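Local coordinates for protein ubiquinol-cytochrome C chaperone (Brucella abortus NCTC 8038, PDB 6RWT) that probably acts as a chaperone in assembly of the cytochrome bc1 complex (respiratory complex III), binding newly made cytochrome b as its mitochondrial homologue Cbp3 does, at residues 22-27 and 170-175; 66-71 and 165-170; 30-35 and 176-181; 112-117 and 131-136; 122-127 and 151-156. All coordinates share one frame; numbering follows the deposited sequence.

Interaction 1 (22-27 and 170-175); sequences EVIVAA and GDISYM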
# COMPACT_ATOMS: atom_id res chain seq x y z
N GLU A 22 4.05 -4.50 -9.24
CA GLU A 22 3.18 -4.12 -10.36
C GLU A 22 1.69 -4.35 -10.08
O GLU A 22 0.86 -3.51 -10.46
CB GLU A 22 3.63 -4.80 -11.66
CG GLU A 22 4.95 -4.21 -12.16
CD GLU A 22 5.44 -4.78 -13.47
OE1 GLU A 22 5.15 -5.95 -13.79
OE2 GLU A 22 6.15 -4.04 -14.18
N VAL A 23 1.35 -5.43 -9.37
CA VAL A 23 -0.03 -5.67 -8.93
C VAL A 23 -0.52 -4.58 -7.97
O VAL A 23 -1.65 -4.08 -8.10
CB VAL A 23 -0.22 -7.07 -8.30
CG1 VAL A 23 -1.61 -7.23 -7.67
CG2 VAL A 23 -0.04 -8.16 -9.36
N ILE A 24 0.34 -4.19 -7.02
CA ILE A 24 0.01 -3.14 -6.05
C ILE A 24 -0.23 -1.79 -6.77
O ILE A 24 -1.23 -1.11 -6.51
CB ILE A 24 1.11 -3.01 -4.96
CG1 ILE A 24 1.21 -4.31 -4.15
CG2 ILE A 24 0.81 -1.85 -4.01
CD1 ILE A 24 2.39 -4.40 -3.21
N VAL A 25 0.68 -1.44 -7.69
CA VAL A 25 0.57 -0.18 -8.45
C VAL A 25 -0.72 -0.15 -9.30
O VAL A 25 -1.44 0.86 -9.32
CB VAL A 25 1.82 0.05 -9.33
CG1 VAL A 25 1.62 1.17 -10.35
CG2 VAL A 25 3.03 0.36 -8.45
N ALA A 26 -1.03 -1.26 -9.97
CA ALA A 26 -2.26 -1.36 -10.77
C ALA A 26 -3.51 -1.19 -9.91
O ALA A 26 -4.46 -0.49 -10.29
CB ALA A 26 -2.30 -2.69 -11.52
N ALA A 27 -3.52 -1.83 -8.74
CA ALA A 27 -4.66 -1.69 -7.81
C ALA A 27 -4.89 -0.23 -7.38
O ALA A 27 -6.02 0.23 -7.33
CB ALA A 27 -4.49 -2.61 -6.61
N GLY A 170 4.51 -14.92 -5.00
CA GLY A 170 4.09 -13.77 -5.79
C GLY A 170 2.61 -13.70 -6.14
O GLY A 170 2.20 -12.79 -6.86
N ASP A 171 1.79 -14.61 -5.60
CA ASP A 171 0.35 -14.67 -5.95
C ASP A 171 -0.53 -13.75 -5.10
O ASP A 171 -1.41 -14.20 -4.37
CB ASP A 171 -0.16 -16.12 -5.88
CG ASP A 171 0.51 -17.04 -6.89
OD1 ASP A 171 1.16 -16.57 -7.85
OD2 ASP A 171 0.37 -18.27 -6.73
N ILE A 172 -0.30 -12.44 -5.23
CA ILE A 172 -1.06 -11.41 -4.52
C ILE A 172 -2.23 -10.93 -5.39
O ILE A 172 -2.12 -10.87 -6.62
CB ILE A 172 -0.13 -10.22 -4.11
CG1 ILE A 172 -0.83 -9.27 -3.12
CG2 ILE A 172 0.37 -9.43 -5.33
CD1 ILE A 172 0.10 -8.25 -2.49
N SER A 173 -3.36 -10.60 -4.76
CA SER A 173 -4.47 -9.95 -5.45
C SER A 173 -5.25 -9.03 -4.51
O SER A 173 -5.27 -9.23 -3.29
CB SER A 173 -5.39 -10.97 -6.13
OG SER A 173 -5.93 -11.89 -5.20
N TYR A 174 -5.87 -8.01 -5.11
CA TYR A 174 -6.79 -7.10 -4.44
C TYR A 174 -8.18 -7.27 -5.06
O TYR A 174 -8.34 -7.88 -6.13
CB TYR A 174 -6.32 -5.64 -4.62
CG TYR A 174 -5.02 -5.34 -3.88
CD1 TYR A 174 -3.78 -5.74 -4.40
CD2 TYR A 174 -5.03 -4.69 -2.65
CE1 TYR A 174 -2.60 -5.48 -3.71
CE2 TYR A 174 -3.85 -4.43 -1.96
CZ TYR A 174 -2.63 -4.83 -2.48
OH TYR A 174 -1.44 -4.58 -1.80
N MET A 175 -9.18 -6.72 -4.39
CA MET A 175 -10.55 -6.75 -4.90
C MET A 175 -10.69 -5.80 -6.11
O MET A 175 -9.94 -4.83 -6.23
CB MET A 175 -11.54 -6.38 -3.80
CG MET A 175 -11.53 -7.29 -2.57
SD MET A 175 -11.89 -9.04 -2.87
CE MET A 175 -13.59 -8.93 -3.42
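Ala27, at the end of helical segment 22-27, faces Tyr174 with their CA atoms 6.7 Å apart, while the irregular segment 170-175 runs in broadly the same direction as the helix. Val23 and Ala27, one turn apart, receive the loop. Tyr174, with CG anti to its carbonyl carbon (chi1 -68°), has the largest share of the contact. The CB of Ala27 lies 4.3 Å from the centroid of the Tyr174 ring, an off-centre CH-pi contact that a methyl is small enough to make with the backbones this close. Val23 CG1 comes to the edge of the same ring, 4.2 Å from Tyr174 CD1, and also packs on Ile172 CG2 at 3.8 Å, the two valine and isoleucine chains pointing opposite ways. Ile24 CG1 lies 3.6 Å from Tyr174 OH. That hydroxyl is satisfied by a hydrogen bond with the carbonyl O of His53, so a tyrosine can place its polar tip among isoleucine carbons. Helix 145-161 adds Leu159 against Ile172 and Cys155 against Tyr174. Gly170, with the positive phi of a Schellman motif, ends helix 164-168 and releases an extended C-terminal arm that packs across helices 2-28, 43-61 and 145-161 of this all-helical fold.

Interaction 2 (66-71 and 165-170); sequences PALNAL and EALAAG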
# COMPACT_ATOMS: atom_id res chain seq x y z
N PRO A 66 9.86 -15.89 7.77
CA PRO A 66 11.00 -15.16 7.19
C PRO A 66 10.82 -14.73 5.73
O PRO A 66 11.24 -13.63 5.36
CB PRO A 66 12.17 -16.16 7.29
CG PRO A 66 11.76 -17.12 8.34
CD PRO A 66 10.27 -17.21 8.27
N ALA A 67 10.20 -15.59 4.92
CA ALA A 67 9.98 -15.27 3.50
C ALA A 67 9.02 -14.09 3.32
O ALA A 67 9.26 -13.23 2.47
CB ALA A 67 9.49 -16.48 2.74
N LEU A 68 7.93 -14.04 4.10
CA LEU A 68 7.01 -12.89 4.02
C LEU A 68 7.60 -11.61 4.63
O LEU A 68 7.36 -10.52 4.11
CB LEU A 68 5.65 -13.21 4.66
CG LEU A 68 4.82 -14.29 3.95
CD1 LEU A 68 3.48 -14.48 4.67
CD2 LEU A 68 4.58 -13.96 2.48
N ASN A 69 8.37 -11.72 5.72
CA ASN A 69 9.05 -10.55 6.27
C ASN A 69 10.05 -9.96 5.24
O ASN A 69 10.13 -8.74 5.11
CB ASN A 69 9.73 -10.86 7.61
CG ASN A 69 8.73 -11.05 8.75
OD1 ASN A 69 7.62 -10.50 8.75
ND2 ASN A 69 9.12 -11.83 9.75
N ALA A 70 10.76 -10.82 4.51
CA ALA A 70 11.71 -10.36 3.48
C ALA A 70 11.00 -9.72 2.28
O ALA A 70 11.43 -8.69 1.77
CB ALA A 70 12.59 -11.51 3.01
N LEU A 71 9.90 -10.34 1.83
CA LEU A 71 9.10 -9.75 0.74
C LEU A 71 8.56 -8.36 1.15
O LEU A 71 8.58 -7.42 0.34
CB LEU A 71 7.96 -10.69 0.32
CG LEU A 71 7.08 -10.26 -0.86
CD1 LEU A 71 7.91 -9.90 -2.09
CD2 LEU A 71 6.06 -11.34 -1.20
N GLU A 165 2.45 -19.57 1.62
CA GLU A 165 3.21 -20.17 0.52
C GLU A 165 2.92 -19.49 -0.83
O GLU A 165 3.85 -19.13 -1.56
CB GLU A 165 2.92 -21.69 0.43
CG GLU A 165 3.66 -22.44 -0.67
CD GLU A 165 3.51 -23.95 -0.58
OE1 GLU A 165 4.49 -24.66 -0.91
OE2 GLU A 165 2.43 -24.44 -0.19
N ALA A 166 1.64 -19.30 -1.14
CA ALA A 166 1.24 -18.68 -2.41
C ALA A 166 1.66 -17.21 -2.47
O ALA A 166 2.13 -16.73 -3.52
CB ALA A 166 -0.26 -18.80 -2.62
N LEU A 167 1.52 -16.50 -1.35
CA LEU A 167 1.88 -15.08 -1.30
C LEU A 167 3.39 -14.89 -1.48
O LEU A 167 3.82 -14.01 -2.23
CB LEU A 167 1.41 -14.45 0.02
CG LEU A 167 1.52 -12.94 0.16
CD1 LEU A 167 0.88 -12.18 -0.99
CD2 LEU A 167 0.89 -12.52 1.48
N ALA A 168 4.18 -15.73 -0.83
CA ALA A 168 5.65 -15.67 -0.98
C ALA A 168 6.13 -16.01 -2.40
O ALA A 168 7.19 -15.54 -2.82
CB ALA A 168 6.32 -16.57 0.04
N ALA A 169 5.34 -16.80 -3.13
CA ALA A 169 5.59 -17.09 -4.55
C ALA A 169 5.14 -15.98 -5.52
O ALA A 169 5.36 -16.10 -6.73
CB ALA A 169 4.93 -18.42 -4.92
N GLY A 170 4.51 -14.92 -5.00
CA GLY A 170 4.09 -13.77 -5.79
C GLY A 170 2.61 -13.70 -6.14
O GLY A 170 2.20 -12.79 -6.86
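Leu68 and Leu71 both rest against the flat peptide group that joins Leu167 to Ala168, and no aromatic ring or side-chain amide takes part. Leu68 CD2 sits over one face of that peptide, above its nitrogen and 3.8 Å from Ala168 N. On the same side, Leu71 CD2 approaches the other end of the group obliquely and comes 3.6 Å from Leu167 O, a carbonyl already engaged by Gly170 N in the turn that ends the helix. Leu68 CD2 also touches side chains: it lies 4.0 Å from Leu167 CG and equally far from Ala168 CB, so a single methyl fills the angle between two consecutive residues. The Leu68 and Leu167 side chains lie crosswise.

The backbones are nearest at Leu68 and Ala168, whose CA atoms are 5.9 Å apart, and alanine suits this place because its one methyl permits such an approach. Ala67 CB meets Ala168 CB at 4.2 Å on the more exposed margin. Chi1 of -176° sets Leu71 CG anti to the backbone N, and chi2 of 52° then leaves CD2 by Leu167 O. Arg60 and Met61 at the end of helix 43-61 pack against these leucines, and Ile162 and Ile172 lie on Leu167. The beginning of helix 66-89 is thereby joined to the short helix 164-168. With only aliphatic carbons meeting one another and a peptide surface, the contact should depend on dispersion, close fit and the burial of leucine from water, with little directional demand on either partner.

Interaction 3 (30-35 and 176-181); sequences QKRFYA and DVDQVD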
# COMPACT_ATOMS: atom_id res chain seq x y z
N GLN A 30 -6.85 2.15 -10.06
CA GLN A 30 -8.25 1.86 -10.49
C GLN A 30 -9.06 3.16 -10.60
O GLN A 30 -9.03 4.00 -9.69
CB GLN A 30 -8.92 0.86 -9.53
CG GLN A 30 -8.34 -0.55 -9.60
CD GLN A 30 -8.88 -1.47 -8.52
OE1 GLN A 30 -8.37 -1.51 -7.40
NE2 GLN A 30 -9.92 -2.21 -8.86
N LYS A 31 -9.77 3.32 -11.72
CA LYS A 31 -10.39 4.61 -12.09
C LYS A 31 -11.48 5.09 -11.14
O LYS A 31 -11.61 6.30 -10.91
CB LYS A 31 -10.94 4.56 -13.53
CG LYS A 31 -9.88 4.38 -14.60
CD LYS A 31 -9.03 5.63 -14.81
CE LYS A 31 -8.00 5.42 -15.92
NZ LYS A 31 -8.63 5.21 -17.25
N ARG A 32 -12.23 4.16 -10.55
CA ARG A 32 -13.36 4.50 -9.67
C ARG A 32 -12.95 5.38 -8.47
O ARG A 32 -13.74 6.21 -8.03
CB ARG A 32 -14.09 3.24 -9.18
CG ARG A 32 -15.46 3.52 -8.59
CD ARG A 32 -16.20 2.26 -8.16
NE ARG A 32 -17.58 2.55 -7.76
CZ ARG A 32 -18.42 1.67 -7.21
NH1 ARG A 32 -18.03 0.41 -6.96
NH2 ARG A 32 -19.66 2.05 -6.90
N PHE A 33 -11.73 5.20 -7.95
CA PHE A 33 -11.28 6.04 -6.83
C PHE A 33 -11.36 7.53 -7.19
O PHE A 33 -11.79 8.34 -6.38
CB PHE A 33 -9.82 5.75 -6.41
CG PHE A 33 -9.55 4.32 -5.99
CD1 PHE A 33 -10.38 3.64 -5.10
CD2 PHE A 33 -8.40 3.67 -6.45
CE1 PHE A 33 -10.09 2.33 -4.72
CE2 PHE A 33 -8.11 2.37 -6.07
CZ PHE A 33 -8.96 1.70 -5.21
N TYR A 34 -10.95 7.86 -8.41
CA TYR A 34 -10.78 9.24 -8.86
C TYR A 34 -12.04 9.80 -9.55
O TYR A 34 -12.28 11.01 -9.54
CB TYR A 34 -9.57 9.34 -9.79
CG TYR A 34 -8.31 8.71 -9.20
CD1 TYR A 34 -7.49 9.43 -8.30
CD2 TYR A 34 -7.96 7.40 -9.49
CE1 TYR A 34 -6.35 8.84 -7.75
CE2 TYR A 34 -6.83 6.80 -8.94
CZ TYR A 34 -6.02 7.53 -8.07
OH TYR A 34 -4.89 6.93 -7.53
N ALA A 35 -12.83 8.93 -10.16
CA ALA A 35 -14.10 9.34 -10.73
C ALA A 35 -15.15 9.38 -9.60
O ALA A 35 -15.24 10.40 -8.90
CB ALA A 35 -14.50 8.43 -11.89
N ASP A 176 -11.62 -6.11 -7.01
CA ASP A 176 -12.02 -5.20 -8.10
C ASP A 176 -12.97 -4.16 -7.49
O ASP A 176 -14.12 -4.47 -7.18
CB ASP A 176 -12.70 -5.99 -9.24
CG ASP A 176 -13.21 -5.10 -10.41
OD1 ASP A 176 -13.10 -3.86 -10.37
OD2 ASP A 176 -13.75 -5.69 -11.38
N VAL A 177 -12.50 -2.92 -7.36
CA VAL A 177 -13.30 -1.84 -6.77
C VAL A 177 -14.65 -1.61 -7.47
O VAL A 177 -15.60 -1.17 -6.82
CB VAL A 177 -12.47 -0.52 -6.64
CG1 VAL A 177 -12.24 0.13 -8.00
CG2 VAL A 177 -13.15 0.45 -5.68
N ASP A 178 -14.76 -1.93 -8.76
CA ASP A 178 -16.03 -1.79 -9.51
C ASP A 178 -17.16 -2.72 -9.04
O ASP A 178 -18.33 -2.46 -9.32
CB ASP A 178 -15.80 -2.00 -11.01
CG ASP A 178 -14.93 -0.92 -11.64
OD1 ASP A 178 -15.03 0.25 -11.24
OD2 ASP A 178 -14.14 -1.25 -12.55
N GLN A 179 -16.79 -3.82 -8.37
CA GLN A 179 -17.74 -4.76 -7.79
C GLN A 179 -18.18 -4.42 -6.36
O GLN A 179 -19.00 -5.13 -5.79
CB GLN A 179 -17.17 -6.18 -7.85
CG GLN A 179 -16.80 -6.65 -9.25
CD GLN A 179 -16.18 -8.03 -9.28
OE1 GLN A 179 -15.40 -8.41 -8.40
NE2 GLN A 179 -16.52 -8.81 -10.31
N VAL A 180 -17.64 -3.34 -5.77
CA VAL A 180 -18.07 -2.89 -4.43
C VAL A 180 -19.45 -2.23 -4.53
O VAL A 180 -19.66 -1.36 -5.37
CB VAL A 180 -17.05 -1.89 -3.81
CG1 VAL A 180 -17.54 -1.38 -2.46
CG2 VAL A 180 -15.70 -2.56 -3.65
N ASP A 181 -20.37 -2.65 -3.66
CA ASP A 181 -21.72 -2.07 -3.63
C ASP A 181 -22.37 -2.18 -2.26
O ASP A 181 -22.79 -1.18 -1.68
CB ASP A 181 -22.62 -2.70 -4.71
CG ASP A 181 -22.89 -4.17 -4.45
OD1 ASP A 181 -21.93 -4.93 -4.18
OD2 ASP A 181 -24.08 -4.58 -4.52
O HOH W 1 -12.36 1.34 -11.48
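Arg32 reaches from the 30-35 turn across the 3-10 turn of 177-180, and most of its chain meets something on the way. Its CB lies 3.8 Å from Val177 CG1, with Asp178 OD1 also beside it. CG is anti to the backbone N (chi1 -164°) and the chain stays extended to NE, passing Val177 O with its CD. NE bonds to Gln36 OE1. At the tip, NH1 gives two hydrogen bonds near the guanidinium plane: one to Val180 O at 2.9 Å, nearly straight at 166° and directed onto a carbonyl lone pair, the other to Val177 O, also at 2.9 Å but more bent at 147°. Arginine suits the place because one nitrogen can bind both ends of a tight turn; Val177 O also accepts from Val180 N, closing the 3-10 turn.

A water extends the link, donating to Asp178 OD1 and accepting from Arg32 N at 3.0 Å. Asp176 OD1 receives Asp178 N from above the carboxylate plane in an Asx turn that shapes the start of the 3-10 segment. Val177 is the apolar centre: its CG1 packs 3.7 Å from Gln30 CB and its CG2 lies 3.7 Å from Phe33 CE1. Beta-branched valine can thus serve two neighbours at once.

Phe33 continues inward to Met49 of helix 43-61 and meets the Tyr151 ring of helix 145-161 edge-to-face, while Val177 also rests on Tyr151. The C-terminal tail is therefore fastened to the loop after helix 2-28, over a base supplied by helices 43-61 and 145-161.

Interaction 4 (112-117 and 131-136); sequences VGAYGA and LTRNIR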
# COMPACT_ATOMS: atom_id res chain seq x y z
N VAL A 112 -0.57 5.78 8.24
CA VAL A 112 -1.27 4.51 7.92
C VAL A 112 -1.52 3.63 9.16
O VAL A 112 -2.29 2.67 9.08
CB VAL A 112 -0.59 3.68 6.80
CG1 VAL A 112 -0.41 4.52 5.53
CG2 VAL A 112 0.73 3.06 7.25
N GLY A 113 -0.88 3.94 10.29
CA GLY A 113 -1.12 3.21 11.55
C GLY A 113 -2.58 3.17 11.97
O GLY A 113 -3.06 2.15 12.47
N ALA A 114 -3.30 4.28 11.76
CA ALA A 114 -4.74 4.35 12.02
C ALA A 114 -5.54 3.32 11.20
O ALA A 114 -6.53 2.79 11.70
CB ALA A 114 -5.28 5.75 11.77
N TYR A 115 -5.10 3.05 9.97
CA TYR A 115 -5.74 2.01 9.15
C TYR A 115 -5.57 0.62 9.78
O TYR A 115 -6.52 -0.17 9.83
CB TYR A 115 -5.17 1.97 7.71
CG TYR A 115 -5.25 3.23 6.86
CD1 TYR A 115 -6.24 4.20 7.07
CD2 TYR A 115 -4.36 3.43 5.79
CE1 TYR A 115 -6.32 5.33 6.27
CE2 TYR A 115 -4.45 4.55 4.97
CZ TYR A 115 -5.42 5.50 5.21
OH TYR A 115 -5.48 6.61 4.39
N GLY A 116 -4.36 0.33 10.25
CA GLY A 116 -4.07 -0.94 10.93
C GLY A 116 -4.90 -1.15 12.20
O GLY A 116 -5.46 -2.23 12.40
N ALA A 117 -4.97 -0.14 13.06
CA ALA A 117 -5.77 -0.24 14.29
C ALA A 117 -7.26 -0.44 13.99
O ALA A 117 -7.92 -1.26 14.62
CB ALA A 117 -5.57 1.00 15.15
N LEU A 131 -9.50 7.52 6.81
CA LEU A 131 -9.46 7.78 5.37
C LEU A 131 -9.81 9.25 5.03
O LEU A 131 -9.15 9.85 4.18
CB LEU A 131 -10.39 6.82 4.61
CG LEU A 131 -9.96 5.34 4.57
CD1 LEU A 131 -11.10 4.45 4.12
CD2 LEU A 131 -8.75 5.13 3.66
N THR A 132 -10.83 9.80 5.69
CA THR A 132 -11.23 11.20 5.48
C THR A 132 -10.11 12.15 5.91
O THR A 132 -9.75 13.05 5.17
CB THR A 132 -12.55 11.54 6.25
OG1 THR A 132 -13.60 10.64 5.85
CG2 THR A 132 -13.02 12.97 5.97
N ARG A 133 -9.56 11.91 7.11
CA ARG A 133 -8.44 12.69 7.67
C ARG A 133 -7.25 12.73 6.70
O ARG A 133 -6.70 13.79 6.43
CB ARG A 133 -8.01 12.08 9.01
CG ARG A 133 -7.11 12.96 9.87
CD ARG A 133 -7.21 12.57 11.35
NE ARG A 133 -6.72 11.21 11.61
CZ ARG A 133 -7.42 10.18 12.11
NH1 ARG A 133 -8.71 10.28 12.45
NH2 ARG A 133 -6.82 9.00 12.28
N ASN A 134 -6.88 11.56 6.18
CA ASN A 134 -5.70 11.43 5.31
C ASN A 134 -5.92 11.91 3.88
O ASN A 134 -5.01 12.51 3.29
CB ASN A 134 -5.18 9.98 5.30
CG ASN A 134 -4.49 9.57 6.60
OD1 ASN A 134 -4.23 10.39 7.49
ND2 ASN A 134 -4.19 8.28 6.71
N ILE A 135 -7.11 11.67 3.32
CA ILE A 135 -7.36 11.85 1.87
C ILE A 135 -8.21 13.09 1.52
O ILE A 135 -7.90 13.77 0.55
CB ILE A 135 -7.99 10.58 1.25
CG1 ILE A 135 -7.11 9.36 1.56
CG2 ILE A 135 -8.17 10.74 -0.26
CD1 ILE A 135 -7.75 8.01 1.27
N ARG A 136 -9.27 13.36 2.28
CA ARG A 136 -10.14 14.53 2.05
C ARG A 136 -10.35 15.36 3.33
O ARG A 136 -11.49 15.57 3.78
CB ARG A 136 -11.50 14.11 1.45
CG ARG A 136 -11.44 13.53 0.04
CD ARG A 136 -10.86 14.49 -0.99
NE ARG A 136 -11.54 15.79 -1.01
CZ ARG A 136 -12.63 16.10 -1.72
NH1 ARG A 136 -13.20 15.20 -2.53
NH2 ARG A 136 -13.15 17.32 -1.64
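Tyr115 and Asn134 carry a mixed polar and apolar contact between two nearly antiparallel helices, 100-120 and 124-135, on the opposite side of the chain's centre from the 22-27 and 170-175 contact. The two local axes run at 165° to each other and approach to 10.3 Å, a spacing bridged largely by the long Tyr115 side chain. Tyr115 CG is anti to the carbonyl carbon (chi1 -58°), and the ring carries the hydroxyl across to the other helix. There it meets Asn134 tip to tip: Asn134 ND2 donates to Tyr115 OH at 3.1 Å with an N-H...O angle of 162°, the oxygen lying in the amide plane. Ring and amide planes are turned well apart.

These helices follow one another through a short turn and form a helical hairpin, and here the end of helix 124-135 meets the middle of helix 100-120. Helix 100-120 is kinked at this point, since Ala114 N and Tyr115 N lack the regular helical bonds. Asn134 ND2 also donates to Arg111 O, so the primary amide spends its donors on the partner helix's backbone and on the phenol oxygen, a double role that suits an asparagine facing the kink from the partner helix.

Beside the polar pair, Leu131 CD2 packs 3.6 Å from Tyr115 CE1, the two side chains crossing at about a right angle, and Ile135 CD1 comes to 4.1 Å from Tyr115 OH. Leu52 of helix 43-61 also touches Tyr115. At the more exposed margin Ala114 CB lies 3.6 Å from Arg133 NH2, where a methyl can meet the edge of the guanidinium that the chain, bent at chi3, brings back.

Interaction 5 (122-127 and 151-156); sequences NDAQAL and YVLQCR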
# COMPACT_ATOMS: atom_id res chain seq x y z
N ASN A 122 -11.86 -4.20 13.53
CA ASN A 122 -13.02 -4.28 12.63
C ASN A 122 -13.99 -3.11 12.84
O ASN A 122 -15.22 -3.28 12.88
CB ASN A 122 -13.71 -5.64 12.80
CG ASN A 122 -12.79 -6.80 12.47
OD1 ASN A 122 -12.42 -7.58 13.34
ND2 ASN A 122 -12.39 -6.90 11.22
N ASP A 123 -13.41 -1.91 12.98
CA ASP A 123 -14.14 -0.69 13.28
C ASP A 123 -14.23 0.16 12.00
O ASP A 123 -13.30 0.91 11.67
CB ASP A 123 -13.42 0.05 14.42
CG ASP A 123 -14.18 1.26 14.93
OD1 ASP A 123 -15.03 1.81 14.18
OD2 ASP A 123 -13.92 1.67 16.08
N ALA A 124 -15.36 0.04 11.29
CA ALA A 124 -15.58 0.74 10.02
C ALA A 124 -15.71 2.27 10.16
O ALA A 124 -15.34 2.99 9.24
CB ALA A 124 -16.81 0.19 9.31
N GLN A 125 -16.22 2.73 11.30
CA GLN A 125 -16.35 4.14 11.59
C GLN A 125 -14.97 4.76 11.74
O GLN A 125 -14.70 5.81 11.16
CB GLN A 125 -17.18 4.39 12.86
CG GLN A 125 -18.64 3.93 12.75
CD GLN A 125 -19.41 4.05 14.07
OE1 GLN A 125 -20.33 3.28 14.33
NE2 GLN A 125 -19.02 5.02 14.90
N ALA A 126 -14.11 4.09 12.50
CA ALA A 126 -12.73 4.55 12.71
C ALA A 126 -11.96 4.56 11.39
O ALA A 126 -11.16 5.47 11.13
CB ALA A 126 -12.03 3.65 13.72
N LEU A 127 -12.22 3.55 10.56
CA LEU A 127 -11.54 3.45 9.25
C LEU A 127 -11.96 4.59 8.31
O LEU A 127 -11.09 5.22 7.71
CB LEU A 127 -11.78 2.07 8.60
CG LEU A 127 -11.11 1.79 7.24
CD1 LEU A 127 -9.59 1.95 7.32
CD2 LEU A 127 -11.46 0.40 6.74
N TYR A 151 -14.28 -1.29 0.63
CA TYR A 151 -13.24 -1.85 -0.26
C TYR A 151 -11.99 -2.28 0.52
O TYR A 151 -11.48 -3.39 0.32
CB TYR A 151 -12.89 -0.86 -1.37
CG TYR A 151 -11.62 -1.17 -2.16
CD1 TYR A 151 -11.63 -2.08 -3.22
CD2 TYR A 151 -10.42 -0.51 -1.87
CE1 TYR A 151 -10.48 -2.35 -3.94
CE2 TYR A 151 -9.27 -0.78 -2.59
CZ TYR A 151 -9.30 -1.69 -3.63
OH TYR A 151 -8.15 -1.94 -4.36
N VAL A 152 -11.52 -1.43 1.43
CA VAL A 152 -10.31 -1.73 2.22
C VAL A 152 -10.51 -2.97 3.12
O VAL A 152 -9.64 -3.84 3.18
CB VAL A 152 -9.83 -0.49 3.02
CG1 VAL A 152 -8.69 -0.84 3.97
CG2 VAL A 152 -9.38 0.61 2.07
N LEU A 153 -11.66 -3.05 3.79
CA LEU A 153 -12.01 -4.22 4.62
C LEU A 153 -12.03 -5.52 3.79
O LEU A 153 -11.47 -6.53 4.22
CB LEU A 153 -13.35 -4.01 5.34
CG LEU A 153 -13.29 -3.06 6.54
CD1 LEU A 153 -14.64 -2.40 6.81
CD2 LEU A 153 -12.79 -3.81 7.77
N GLN A 154 -12.65 -5.49 2.61
CA GLN A 154 -12.68 -6.66 1.72
C GLN A 154 -11.29 -7.07 1.20
O GLN A 154 -11.00 -8.26 1.10
CB GLN A 154 -13.65 -6.45 0.55
CG GLN A 154 -15.11 -6.36 0.97
CD GLN A 154 -16.05 -6.18 -0.21
OE1 GLN A 154 -15.87 -6.79 -1.26
NE2 GLN A 154 -17.08 -5.36 -0.02
N CYS A 155 -10.43 -6.09 0.89
CA CYS A 155 -9.03 -6.39 0.51
C CYS A 155 -8.27 -7.09 1.66
O CYS A 155 -7.52 -8.03 1.43
CB CYS A 155 -8.28 -5.12 0.08
SG CYS A 155 -8.76 -4.40 -1.52
N ARG A 156 -8.47 -6.62 2.89
CA ARG A 156 -7.84 -7.24 4.06
C ARG A 156 -8.27 -8.70 4.17
O ARG A 156 -7.42 -9.59 4.36
CB ARG A 156 -8.20 -6.46 5.35
CG ARG A 156 -7.47 -6.90 6.62
CD ARG A 156 -8.01 -8.15 7.30
NE ARG A 156 -9.47 -8.12 7.43
CZ ARG A 156 -10.14 -7.52 8.41
NH1 ARG A 156 -9.52 -6.89 9.40
NH2 ARG A 156 -11.47 -7.56 8.39
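Leu153 and Leu127 bury the most surface, with Asn122 next. Leu127 CD2 is the meeting point: it lies 3.9 Å from Leu153 CG and 4.1 Å from Val152 CG1, touching two successive residues of helix 145-161. Leu127 and Leu153 run side by side, pointing opposite ways, whereas Leu127 crosses Val152 obliquely. Chi1 of -179° puts Leu127 CG anti to the backbone N, beside the carbonyl carbon. Ala124 CB adds a lighter touch on Leu153 CD1 at 4.2 Å. Leucine suits position 127, since its branched end lets one methyl touch two residues of the facing helix, and Tyr115 and Leu119 of helix 100-120 pack beside the pair.

Asn122 works at the more exposed end. Its carboxamide lies at the edge of the Arg156 guanidinium, with the two planes 68° apart. Arg156 NH1 gives a hydrogen bond to Leu119 O near the end of helix 100-120. Asn122 has positive phi, a conformation asparagine tolerates well, and closes a Schellman motif. Directly after it, Asp123 OD1 accepts from Ala126 N at 3.0 Å and 168°. A Schellman C-cap followed at once by an aspartate N-cap makes the tight helix-to-helix turn of this hairpin, here packed against helix 145-161.

Overall arrangement
From the N terminus, helix 2-28 enters interaction 1 and the loop behind it enters interaction 3. Both are closed by the C-terminal arm, 170-175 and then 176-181, so these two long loops cross along the chain and together tie the beginning of the chain to its end. Interaction 2, joining helices 66-89 and 164-168, nests inside both and shares Gly170 with interaction 1. Nested deeper are interactions 4 and 5, which cross each other and both use helix 124-135; they fasten the 100-120/124-135 hairpin together and to helix 145-161. Through Tyr151 and Cys155, that last helix touches interactions 1 and 3, connecting the hairpin with the C-terminal arm.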